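PDB 6PYM: glutamyl endopeptidase from Staphylococcus epidermidis, which hydrolyses proteins preferentially on the carbonyl side of glutamate, and also of aspartate, as a secreted serine protease of the trypsin-like class. Local coordinates for residues T132-D137 with A141-S146; L158-S163 with G182-G187. The protein carries 1 engineered substitution. All blocks are in the same frame, centred on the assembly; numbering follows the deposited sequence.

Interaction 1: T132-D137 with A141-S146; sequences TGYPGD and ATMWES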
loop_
_atom_site.group_PDB
_atom_site.type_symbol
_atom_site.label_atom_id
_atom_site.label_comp_id
_atom_site.label_asym_id
_atom_site.label_seq_id
_atom_site.Cartn_x
_atom_site.Cartn_y
_atom_site.Cartn_z
ATOM N N THR A 132 -1.508 -6.622 2.877
ATOM C CA THR A 132 -2.348 -7.038 1.764
ATOM C C THR A 132 -1.960 -6.261 0.520
ATOM O O THR A 132 -1.852 -5.032 0.558
ATOM C CB THR A 132 -3.821 -6.879 2.132
ATOM O OG1 THR A 132 -4.063 -7.692 3.285
ATOM C CG2 THR A 132 -4.742 -7.313 0.987
ATOM N N GLY A 133 -1.733 -6.981 -0.570
ATOM C CA GLY A 133 -1.216 -6.369 -1.774
ATOM C C GLY A 133 -0.972 -7.414 -2.836
ATOM O O GLY A 133 -1.686 -8.423 -2.878
ATOM N N TYR A 134 0.032 -7.187 -3.682
ATOM C CA TYR A 134 0.172 -7.882 -4.963
ATOM C C TYR A 134 1.542 -8.545 -5.078
ATOM O O TYR A 134 2.425 -8.059 -5.793
ATOM C CB TYR A 134 -0.119 -6.908 -6.109
ATOM C CG TYR A 134 -1.565 -6.473 -6.112
ATOM C CD1 TYR A 134 -2.514 -7.227 -6.781
ATOM C CD2 TYR A 134 -1.992 -5.351 -5.401
ATOM C CE1 TYR A 134 -3.844 -6.882 -6.764
ATOM C CE2 TYR A 134 -3.327 -4.992 -5.387
ATOM C CZ TYR A 134 -4.245 -5.755 -6.075
ATOM O OH TYR A 134 -5.570 -5.375 -6.053
ATOM N N PRO A 135 1.744 -9.677 -4.398
ATOM C CA PRO A 135 3.042 -10.367 -4.466
ATOM C C PRO A 135 3.323 -10.937 -5.846
ATOM O O PRO A 135 2.459 -11.542 -6.482
ATOM C CB PRO A 135 2.891 -11.498 -3.440
ATOM C CG PRO A 135 1.411 -11.743 -3.364
ATOM C CD PRO A 135 0.798 -10.374 -3.513
ATOM N N GLY A 136 4.578 -10.799 -6.276
ATOM C CA GLY A 136 4.994 -11.202 -7.611
ATOM C C GLY A 136 5.189 -12.687 -7.834
ATOM O O GLY A 136 5.400 -13.094 -8.983
ATOM N N ASP A 137 5.137 -13.509 -6.789
ATOM C CA ASP A 137 5.169 -14.948 -7.014
ATOM C C ASP A 137 3.812 -15.503 -7.407
ATOM O O ASP A 137 3.736 -16.642 -7.883
ATOM C CB ASP A 137 5.735 -15.692 -5.800
ATOM C CG ASP A 137 4.878 -15.546 -4.553
ATOM O OD1 ASP A 137 4.360 -14.440 -4.278
ATOM O OD2 ASP A 137 4.742 -16.542 -3.814
ATOM N N ALA A 141 -1.406 -9.244 -10.753
ATOM C CA ALA A 141 -2.553 -8.449 -10.329
ATOM C C ALA A 141 -3.545 -9.221 -9.471
ATOM O O ALA A 141 -4.713 -8.829 -9.380
ATOM C CB ALA A 141 -3.248 -7.756 -11.508
ATOM N N THR A 142 -3.112 -10.302 -8.819
ATOM C CA THR A 142 -3.939 -10.977 -7.832
ATOM C C THR A 142 -3.600 -10.484 -6.429
ATOM O O THR A 142 -2.429 -10.281 -6.089
ATOM C CB THR A 142 -3.845 -12.508 -7.911
ATOM O OG1 THR A 142 -2.491 -12.958 -7.692
ATOM C CG2 THR A 142 -4.355 -13.012 -9.267
ATOM N N MET A 143 -4.639 -10.271 -5.628
ATOM C CA MET A 143 -4.502 -9.676 -4.305
ATOM C C MET A 143 -4.412 -10.775 -3.252
ATOM O O MET A 143 -5.220 -11.716 -3.265
ATOM C CB MET A 143 -5.702 -8.772 -4.023
ATOM C CG MET A 143 -5.564 -7.995 -2.729
ATOM S SD MET A 143 -7.057 -7.144 -2.171
ATOM C CE MET A 143 -7.356 -5.989 -3.516
ATOM N N TRP A 144 -3.435 -10.656 -2.349
ATOM C CA TRP A 144 -3.181 -11.651 -1.319
ATOM C C TRP A 144 -3.010 -10.958 0.020
ATOM O O TRP A 144 -2.373 -9.901 0.114
ATOM C CB TRP A 144 -1.916 -12.495 -1.630
ATOM C CG TRP A 144 -2.096 -13.291 -2.861
ATOM C CD1 TRP A 144 -2.137 -12.820 -4.138
ATOM C CD2 TRP A 144 -2.314 -14.703 -2.944
ATOM N NE1 TRP A 144 -2.381 -13.852 -5.020
ATOM C CE2 TRP A 144 -2.495 -15.015 -4.307
ATOM C CE3 TRP A 144 -2.379 -15.733 -2.000
ATOM C CZ2 TRP A 144 -2.717 -16.322 -4.751
ATOM C CZ3 TRP A 144 -2.616 -17.022 -2.442
ATOM C CH2 TRP A 144 -2.773 -17.303 -3.805
ATOM N N GLU A 145 -3.560 -11.566 1.060
ATOM C CA GLU A 145 -3.453 -11.099 2.431
ATOM C C GLU A 145 -2.515 -12.024 3.195
ATOM O O GLU A 145 -2.703 -13.249 3.198
ATOM C CB GLU A 145 -4.835 -11.136 3.070
ATOM C CG GLU A 145 -4.885 -10.800 4.533
ATOM C CD GLU A 145 -6.311 -10.802 5.048
ATOM O OE1 GLU A 145 -6.819 -11.891 5.410
ATOM O OE2 GLU A 145 -6.947 -9.728 5.049
ATOM N N SER A 146 -1.517 -11.442 3.850
ATOM C CA SER A 146 -0.531 -12.171 4.637
ATOM C C SER A 146 -0.714 -11.827 6.109
ATOM O O SER A 146 -0.841 -10.651 6.459
ATOM C CB SER A 146 0.871 -11.782 4.174
ATOM O OG SER A 146 1.834 -12.533 4.891
HETATM O O HOH W 1 -6.010 -7.234 5.185
HETATM O O HOH W 2 0.056 -10.289 -7.229
#
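The carbonyl oxygen of Gly133 is gripped twice by the opposing strand: Trp144 N donates a nearly straight hydrogen bond (2.9 Å, 166° at the hydrogen), while the CA-H of Met143 adds a weaker contact, 3.4 Å from CA to that oxygen. Gly133 N returns a bond to Trp144 O at 3.1 Å, completing an antiparallel hydrogen-bonded pair; Thr132 and Glu145 form the adjoining non-hydrogen-bonded pair. On the face carrying Thr132 and Glu145, the extended glutamate crosses the threonine at a slant, its CG 3.4 Å from Thr132 OG1, and a water bridges them, 2.8 Å from Thr132 OG1 and 2.7 Å from Glu145 OE2. Tyr19 OH also bonds this carboxylate oxygen.

Beyond the paired residues, Tyr134, Pro135, Met143 and Trp144 pack at the end of the hairpin. The Tyr134 ring turns its CE1 edge to Ala141 O and packs against Met143 CB; its hydroxyl bonds Ala69 O, so a phenol suits a place that is greasy along the ring and polar at the end. Met143, with CG anti to the backbone N (chi1 -174°), bends at chi3 to bring its methyl beside that hydroxyl. Proline, rigid and apolar, lays Pro135 CG 3.8 Å from Trp144 CD1, the two side chains crossing roughly at right angles. The indole is steadied by Trp144 NE1, whose 2.8 Å bond to Thr142 OG1 lies in the ring plane; that hydroxyl in turn bonds Pro139 O.

The hairpin of strands 128-133 and 143-154 lies between two partners in its sheet: strand 8-11 pairs with 143-154, and 172-174 with 128-133. Strand 22-27 of the neighbouring barrel packs on Tyr134 and Met143.

Interaction 2: L158-S163 with G182-G187; sequences LRYDLS and GIHYGG
Tyr160 and His184 carry this contact alone, and its polar part is one short hydrogen bond of 2.7 Å between Tyr160 OH and His184 ND1. Each partner lies close to the plane of the other's ring, so the bond runs edge to edge. Tyrosine is well suited here: the CA atoms of Tyr160 and His184 are 9.8 Å apart, and the long phenol spans most of that gap before presenting a polar atom to the imidazole. The histidine puts CG anti to its backbone N (chi1 175°), which carries the ring toward Tyr160, and the bond at ND1 helps to hold its rotation about CB-CG. His184 stands about 5 Å, side chain to side chain, from Ala169, the engineered replacement of the active-site serine; its strand probably lines the S1 pocket, as the equivalent strand does in chymotrypsin-like proteases.

As an aromatic pair the rings meet rim to rim, with centroids 5.9 Å apart and planes at 31°, and neither covers the other's face. The closest non-bonded approach is of Tyr160 OH to His184 CB, 3.3 Å; CZ and CE1 of the phenol lie a little farther off, near ND1. Gly186 N lies over one face of the imidazole, near its rim. Backbone shape makes a glycine necessary at 186, since a CB would jam against the preceding carbonyl; together with Tyr185 it forms a classic beta bulge opposite Ser194.

Around the pair, Ile129 and Val131 of strand 128-133 and Ser195 of strand 192-197 pack on Tyr160. Strand 192-197 lies between 157-160 and 180-188 in the sheet, so the hydrogen bond joins two strands that are not direct neighbours.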
loop_
_atom_site.group_PDB
_atom_site.type_symbol
_atom_site.label_atom_id
_atom_site.label_comp_id
_atom_site.label_asym_id
_atom_site.label_seq_id
_atom_site.Cartn_x
_atom_site.Cartn_y
_atom_site.Cartn_z
ATOM N N LEU A 158 8.381 -0.133 11.322
ATOM C CA LEU A 158 7.579 -1.168 11.970
ATOM C C LEU A 158 7.854 -2.477 11.247
ATOM O O LEU A 158 7.715 -2.547 10.020
ATOM C CB LEU A 158 6.070 -0.828 11.978
ATOM C CG LEU A 158 5.131 -1.816 12.705
ATOM C CD1 LEU A 158 3.920 -1.121 13.305
ATOM C CD2 LEU A 158 4.665 -2.927 11.768
ATOM N N ARG A 159 8.255 -3.501 11.996
ATOM C CA ARG A 159 8.626 -4.787 11.423
ATOM C C ARG A 159 7.672 -5.873 11.887
ATOM O O ARG A 159 7.044 -5.768 12.945
ATOM C CB ARG A 159 10.048 -5.181 11.832
ATOM C CG ARG A 159 11.100 -4.178 11.416
ATOM C CD ARG A 159 12.432 -4.503 12.050
ATOM N NE ARG A 159 13.447 -3.541 11.637
ATOM C CZ ARG A 159 14.643 -3.416 12.205
ATOM N NH1 ARG A 159 14.989 -4.193 13.223
ATOM N NH2 ARG A 159 15.494 -2.505 11.754
ATOM N N TYR A 160 7.604 -6.944 11.096
ATOM C CA TYR A 160 6.663 -8.025 11.361
ATOM C C TYR A 160 7.230 -9.354 10.880
ATOM O O TYR A 160 8.195 -9.406 10.108
ATOM C CB TYR A 160 5.277 -7.754 10.747
ATOM C CG TYR A 160 5.307 -6.912 9.490
ATOM C CD1 TYR A 160 5.701 -7.444 8.262
ATOM C CD2 TYR A 160 4.929 -5.583 9.532
ATOM C CE1 TYR A 160 5.716 -6.662 7.123
ATOM C CE2 TYR A 160 4.949 -4.793 8.408
ATOM C CZ TYR A 160 5.340 -5.329 7.203
ATOM O OH TYR A 160 5.346 -4.518 6.096
ATOM N N ASP A 161 6.590 -10.433 11.338
ATOM C CA ASP A 161 7.051 -11.801 11.110
ATOM C C ASP A 161 6.302 -12.515 9.988
ATOM O O ASP A 161 6.514 -13.714 9.778
ATOM C CB ASP A 161 6.998 -12.623 12.409
ATOM C CG ASP A 161 5.579 -12.950 12.865
ATOM O OD1 ASP A 161 4.595 -12.632 12.174
ATOM O OD2 ASP A 161 5.444 -13.560 13.952
ATOM N N LEU A 162 5.445 -11.813 9.263
ATOM C CA LEU A 162 4.674 -12.385 8.171
ATOM C C LEU A 162 5.458 -12.287 6.863
ATOM O O LEU A 162 6.329 -11.429 6.698
ATOM C CB LEU A 162 3.323 -11.677 8.052
ATOM C CG LEU A 162 3.338 -10.155 7.882
ATOM C CD1 LEU A 162 3.437 -9.742 6.410
ATOM C CD2 LEU A 162 2.119 -9.516 8.553
ATOM N N SER A 163 5.139 -13.181 5.929
ATOM C CA SER A 163 5.855 -13.274 4.660
ATOM C C SER A 163 5.321 -12.305 3.603
ATOM O O SER A 163 4.120 -12.026 3.526
ATOM C CB SER A 163 5.754 -14.691 4.108
ATOM O OG SER A 163 6.490 -15.622 4.880
ATOM N N GLY A 182 0.892 1.181 8.638
ATOM C CA GLY A 182 2.175 1.341 7.977
ATOM C C GLY A 182 2.056 0.987 6.513
ATOM O O GLY A 182 1.016 0.509 6.052
ATOM N N ILE A 183 3.144 1.239 5.786
ATOM C CA ILE A 183 3.240 0.934 4.359
ATOM C C ILE A 183 4.447 0.020 4.182
ATOM O O ILE A 183 5.591 0.442 4.400
ATOM C CB ILE A 183 3.362 2.207 3.507
ATOM C CG1 ILE A 183 2.143 3.129 3.706
ATOM C CG2 ILE A 183 3.575 1.860 2.036
ATOM C CD1 ILE A 183 0.813 2.542 3.241
ATOM N N HIS A 184 4.198 -1.229 3.796
ATOM C CA HIS A 184 5.262 -2.201 3.600
ATOM C C HIS A 184 6.265 -1.694 2.572
ATOM O O HIS A 184 5.884 -1.100 1.563
ATOM C CB HIS A 184 4.638 -3.495 3.084
ATOM C CG HIS A 184 5.640 -4.531 2.733
ATOM N ND1 HIS A 184 6.315 -5.266 3.683
ATOM C CD2 HIS A 184 6.134 -4.905 1.532
ATOM C CE1 HIS A 184 7.164 -6.071 3.074
ATOM N NE2 HIS A 184 7.076 -5.872 1.768
ATOM N N TYR A 185 7.559 -1.952 2.809
ATOM C CA TYR A 185 8.557 -1.632 1.784
ATOM C C TYR A 185 9.520 -2.754 1.417
ATOM O O TYR A 185 10.119 -2.679 0.337
ATOM C CB TYR A 185 9.349 -0.348 2.108
ATOM C CG TYR A 185 10.303 -0.432 3.273
ATOM C CD1 TYR A 185 11.623 -0.850 3.100
ATOM C CD2 TYR A 185 9.897 -0.047 4.542
ATOM C CE1 TYR A 185 12.500 -0.902 4.172
ATOM C CE2 TYR A 185 10.766 -0.096 5.616
ATOM C CZ TYR A 185 12.065 -0.515 5.422
ATOM O OH TYR A 185 12.944 -0.568 6.482
ATOM N N GLY A 186 9.682 -3.784 2.239
ATOM C CA GLY A 186 10.623 -4.848 1.920
ATOM C C GLY A 186 10.979 -5.612 3.182
ATOM O O GLY A 186 10.252 -5.559 4.167
ATOM N N GLY A 187 12.094 -6.335 3.128
ATOM C CA GLY A 187 12.510 -7.068 4.311
ATOM C C GLY A 187 13.943 -7.551 4.217
ATOM O O GLY A 187 14.664 -7.280 3.252
#

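Interactions 1 and 2 have centres 14 Å apart and share one antiparallel sheet, separate from the closed six-stranded barrel. They follow in series along the chain: the hairpin of 132-137 with 141-146 closes first, strand 143-154 then leads into strand 157-160, and interaction 2 opens there. They also touch directly, through a probable hydrogen bond of 2.7 Å from Ser146 OG to Ser163 O and through Leu162 CD1 packing on Ser146 OG. Ser163 OG further bonds Leu3 N and Asn5 O, tying this junction to the N-terminal segment. Ser146 thus joins the hairpin to the residues following strand 157-160, whose Tyr160 reaches His184 beside the active site.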